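Local coordinates for protein member of s1p family of ribosomal proteins (Pyrococcus furiosus, PDB 5YH1) that probably acts as a nucleic-acid exonuclease of the DHH family, this chain being its manganese-binding DHH-domain part, at residues L320-I324 and V434-K438; E360-L365 and R377-M382. Residue numbers count along the deposited sequence, not the author numbering.

Both contacts lie at the C-terminal mixed sheet, about 12 Å apart, centre to centre, with contact 2 nested inside the chain loop that contact 1 closes. Contact 1 ties the turn between strands 316-319 and 325-330 to the end of helix 423-435, mostly by apolar packing around one asparagine amide. Contact 2 is only somewhat deeper, five of twelve touching residues buried against two of seven, and joins the open end of hairpin 364-369/373-378 largely by hydrogen bonds of backbone, serine and the Glu-360 carboxylate. They meet directly: Val-434 CG2 lies 3.4 Å from Leu-365 CD2, and Ile-324 CD1 lies 3.9 Å from Met-382 CE, so their aliphatic sides run together between sheet and helix.

Contact 1: residues L320-I324 and V434-K438; sequences LPNGI and VLKLK
Leu-435 (64 Å² covered), Asn-322 (52 Å²) and Val-434 (45 Å²) carry this contact. Residues 320-323 form a type I beta turn, Gly-323 N to Leu-320 O 2.8 Å; Leu-320 N to Ile-324 O, 2.7 Å, closes its base. CA to CA, Leu-320 lies 6.6 Å from Leu-435 and Asn-322 6.8 Å from Lys-438. Asn-322, chi1 p, accepts from Ile-324 N at OD1 (3.2 Å), an Asx turn that holds its amide towards the helix end. Asn-322 ND2 donates to Val-434 O (3.2 Å) and Leu-437 O (3.1 Å). The turn connects strand 316-319, outermost in this chain's mixed sheet, to strand 325-330 and docks on the C-terminal end of helix 423-435 and the residues that follow. Leu-435 points its CA-to-CB bond away, yet its m,t side chain brings CD2 back to 3.7 Å from Pro-321 CD and 4.1 Å from Leu-320 CD2. Val-434 CG1 meets Leu-320 CD1 at 3.7 Å and Ile-324 CD1 at 4.1 Å; Ile-324 CD1 also touches Leu-437 CD1 at 3.8 Å.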
# COMPACT_ATOMS: atom_id res chain seq x y z
N LEU A 320 23.85 12.48 34.60
CA LEU A 320 23.14 13.51 35.35
C LEU A 320 23.61 13.48 36.81
O LEU A 320 24.18 12.47 37.25
CB LEU A 320 21.64 13.24 35.26
CG LEU A 320 21.04 13.08 33.86
CD1 LEU A 320 19.56 12.76 33.93
CD2 LEU A 320 21.28 14.32 33.03
N PRO A 321 23.36 14.57 37.56
CA PRO A 321 23.75 14.62 38.98
C PRO A 321 23.33 13.41 39.81
O PRO A 321 24.07 12.97 40.69
CB PRO A 321 23.03 15.88 39.48
CG PRO A 321 23.00 16.77 38.27
CD PRO A 321 22.75 15.84 37.11
N ASN A 322 22.15 12.85 39.53
CA ASN A 322 21.68 11.68 40.27
C ASN A 322 22.35 10.35 39.88
O ASN A 322 22.06 9.31 40.47
CB ASN A 322 20.16 11.57 40.20
CG ASN A 322 19.63 11.50 38.77
OD1 ASN A 322 20.39 11.32 37.81
ND2 ASN A 322 18.31 11.64 38.63
N GLY A 323 23.23 10.38 38.88
CA GLY A 323 23.93 9.20 38.42
C GLY A 323 23.37 8.54 37.17
O GLY A 323 23.97 7.60 36.65
N ILE A 324 22.24 9.03 36.68
CA ILE A 324 21.63 8.46 35.48
C ILE A 324 22.41 8.85 34.24
O ILE A 324 22.78 10.01 34.06
CB ILE A 324 20.17 8.89 35.35
CG1 ILE A 324 19.35 8.22 36.47
CG2 ILE A 324 19.61 8.52 33.97
CD1 ILE A 324 17.94 8.74 36.59
N VAL A 434 13.37 13.24 34.48
CA VAL A 434 14.46 12.28 34.66
C VAL A 434 15.49 12.84 35.65
O VAL A 434 15.90 12.12 36.55
CB VAL A 434 15.13 11.89 33.32
CG1 VAL A 434 16.34 11.01 33.55
CG2 VAL A 434 14.12 11.17 32.43
N LEU A 435 15.87 14.11 35.49
CA LEU A 435 16.74 14.80 36.46
C LEU A 435 16.23 14.71 37.91
O LEU A 435 17.03 14.57 38.82
CB LEU A 435 16.88 16.29 36.12
CG LEU A 435 17.99 16.67 35.14
CD1 LEU A 435 17.70 18.03 34.52
CD2 LEU A 435 19.34 16.66 35.83
N LYS A 436 14.92 14.80 38.09
CA LYS A 436 14.30 14.82 39.41
C LYS A 436 14.16 13.45 40.07
O LYS A 436 13.80 13.36 41.24
CB LYS A 436 12.91 15.48 39.33
CG LYS A 436 12.97 16.98 39.07
CD LYS A 436 11.67 17.53 38.50
CE LYS A 436 10.44 17.13 39.30
NZ LYS A 436 9.19 17.57 38.61
N LEU A 437 14.42 12.38 39.32
CA LEU A 437 14.33 11.04 39.89
C LEU A 437 15.32 10.90 41.04
O LEU A 437 16.41 11.48 41.02
CB LEU A 437 14.59 9.97 38.83
CG LEU A 437 13.61 9.87 37.66
CD1 LEU A 437 14.15 8.91 36.60
CD2 LEU A 437 12.23 9.44 38.12
N LYS A 438 14.93 10.14 42.06
CA LYS A 438 15.77 9.93 43.24
C LYS A 438 16.00 8.44 43.44
O LYS A 438 15.09 7.64 43.23
CB LYS A 438 15.10 10.56 44.46
CG LYS A 438 15.46 12.03 44.64
CD LYS A 438 14.26 12.89 45.05
CE LYS A 438 13.68 12.50 46.39
NZ LYS A 438 12.47 13.32 46.71

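Contact 2: residues E360-L365 and R377-M382; sequences EDSPIL and RASDGM
Gly-381 fits where a side chain could not. Its CA lies 3.2 Å from Asp-361 O and 3.7 Å from Ser-362 O, and an ideal CB would clash with both carbonyl oxygens and with Pro-363 N. The bend at 361-363 therefore closes tightly over the bare backbone, bringing the CA atoms of Pro-363 and Gly-381 to 4.1 Å. Beside this close fit, Ser-379 points its CB toward the other segment and, with chi1 p, places OG in the pocket next to Ser-362 and Ile-364: OG donates to Ser-362 O (2.7 Å) and accepts from Ile-364 N (2.8 Å). Ser-379 N returns a bond to Ile-364 O, also 2.8 Å. These contacts close the open end of the antiparallel hairpin formed by strands 364-369 and 373-378, within the mixed sheet; Leu-365 and Ala-378 are a non-hydrogen-bonded pair, CA to CA 4.6 Å, with Leu-365 CD1 on Ala-378 CB at 3.8 Å. Past Ser-379 the chain takes helical angles at 380-382, Met-382 N bonding Ser-379 O at 2.9 Å. That turn lets selenomethionine Met-382, m,m,m, fold back along the 363-365 backbone: SE lies 3.9 Å from Pro-363 CB, CG 3.3 Å from Ile-364 O and CE 4.1 Å from Leu-365 CB. Phe-430 and Val-434 of helix 423-435 pack on Leu-365. At the exposed margin Glu-360, chi1 t, reaches over to accept from Asp-380 N at OE2, 2.9 Å, while its OE1 pairs with Lys-355; a weak bond runs from Gly-381 N to Glu-360 O, 3.3 Å.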
# COMPACT_ATOMS: atom_id res chain seq x y z
N GLU A 360 24.34 -3.42 31.99
CA GLU A 360 22.87 -3.44 32.11
C GLU A 360 22.39 -2.90 33.45
O GLU A 360 21.31 -2.30 33.54
CB GLU A 360 22.35 -4.87 31.92
CG GLU A 360 20.88 -5.13 32.27
CD GLU A 360 19.90 -4.78 31.16
OE1 GLU A 360 19.96 -5.46 30.10
OE2 GLU A 360 19.05 -3.87 31.34
N ASP A 361 23.17 -3.11 34.51
CA ASP A 361 22.75 -2.69 35.84
C ASP A 361 23.10 -1.24 36.13
O ASP A 361 22.62 -0.70 37.12
CB ASP A 361 23.31 -3.62 36.92
CG ASP A 361 22.80 -5.04 36.77
OD1 ASP A 361 21.59 -5.22 36.51
OD2 ASP A 361 23.61 -5.98 36.90
N SER A 362 23.91 -0.62 35.29
CA SER A 362 24.10 0.83 35.39
C SER A 362 22.78 1.50 34.93
O SER A 362 22.07 0.94 34.11
CB SER A 362 25.30 1.30 34.56
OG SER A 362 24.96 1.47 33.19
N PRO A 363 22.44 2.66 35.51
CA PRO A 363 21.19 3.36 35.14
C PRO A 363 21.31 4.07 33.79
O PRO A 363 21.94 5.14 33.71
CB PRO A 363 21.00 4.36 36.28
CG PRO A 363 22.40 4.65 36.74
CD PRO A 363 23.16 3.37 36.58
N ILE A 364 20.75 3.47 32.75
CA ILE A 364 20.85 4.02 31.39
C ILE A 364 19.47 4.27 30.80
O ILE A 364 18.63 3.37 30.78
CB ILE A 364 21.60 3.08 30.42
CG1 ILE A 364 22.99 2.74 30.96
CG2 ILE A 364 21.73 3.74 29.05
CD1 ILE A 364 23.70 1.65 30.19
N LEU A 365 19.27 5.49 30.32
CA LEU A 365 18.03 5.90 29.67
C LEU A 365 18.33 6.44 28.29
O LEU A 365 19.02 7.45 28.15
CB LEU A 365 17.31 6.96 30.50
CG LEU A 365 15.88 7.29 30.06
CD1 LEU A 365 14.94 6.11 30.24
CD2 LEU A 365 15.37 8.47 30.88
N ARG A 377 14.02 3.81 26.12
CA ARG A 377 14.52 2.54 26.65
C ARG A 377 15.30 2.77 27.93
O ARG A 377 16.17 3.64 27.98
CB ARG A 377 15.36 1.82 25.61
CG ARG A 377 14.50 1.18 24.55
CD ARG A 377 15.28 0.80 23.32
NE ARG A 377 14.80 -0.47 22.78
CZ ARG A 377 13.91 -0.61 21.80
NH1 ARG A 377 13.37 0.44 21.20
NH2 ARG A 377 13.58 -1.83 21.40
N ALA A 378 14.95 2.01 28.96
CA ALA A 378 15.54 2.11 30.29
C ALA A 378 16.19 0.78 30.64
O ALA A 378 15.55 -0.26 30.55
CB ALA A 378 14.47 2.45 31.30
N SER A 379 17.46 0.80 31.02
CA SER A 379 18.12 -0.41 31.53
C SER A 379 17.54 -0.82 32.89
O SER A 379 16.88 -0.03 33.57
CB SER A 379 19.61 -0.17 31.69
OG SER A 379 19.83 0.81 32.69
N ASP A 380 17.80 -2.07 33.28
CA ASP A 380 17.38 -2.59 34.59
C ASP A 380 17.83 -1.69 35.72
O ASP A 380 17.10 -1.49 36.68
CB ASP A 380 17.92 -3.99 34.81
CG ASP A 380 17.29 -5.00 33.89
OD1 ASP A 380 16.19 -4.72 33.35
OD2 ASP A 380 17.87 -6.08 33.69
N GLY A 381 19.02 -1.11 35.58
CA GLY A 381 19.54 -0.13 36.54
C GLY A 381 18.62 1.04 36.86
O GLY A 381 18.71 1.62 37.94
N MSE A 382 17.74 1.40 35.92
CA MSE A 382 16.80 2.51 36.13
C MSE A 382 15.76 2.17 37.19
O MSE A 382 15.16 3.06 37.79
CB MSE A 382 16.10 2.88 34.82
CG MSE A 382 17.06 3.32 33.71
SE MSE A 382 17.82 5.06 34.17
CE MSE A 382 16.15 6.10 34.39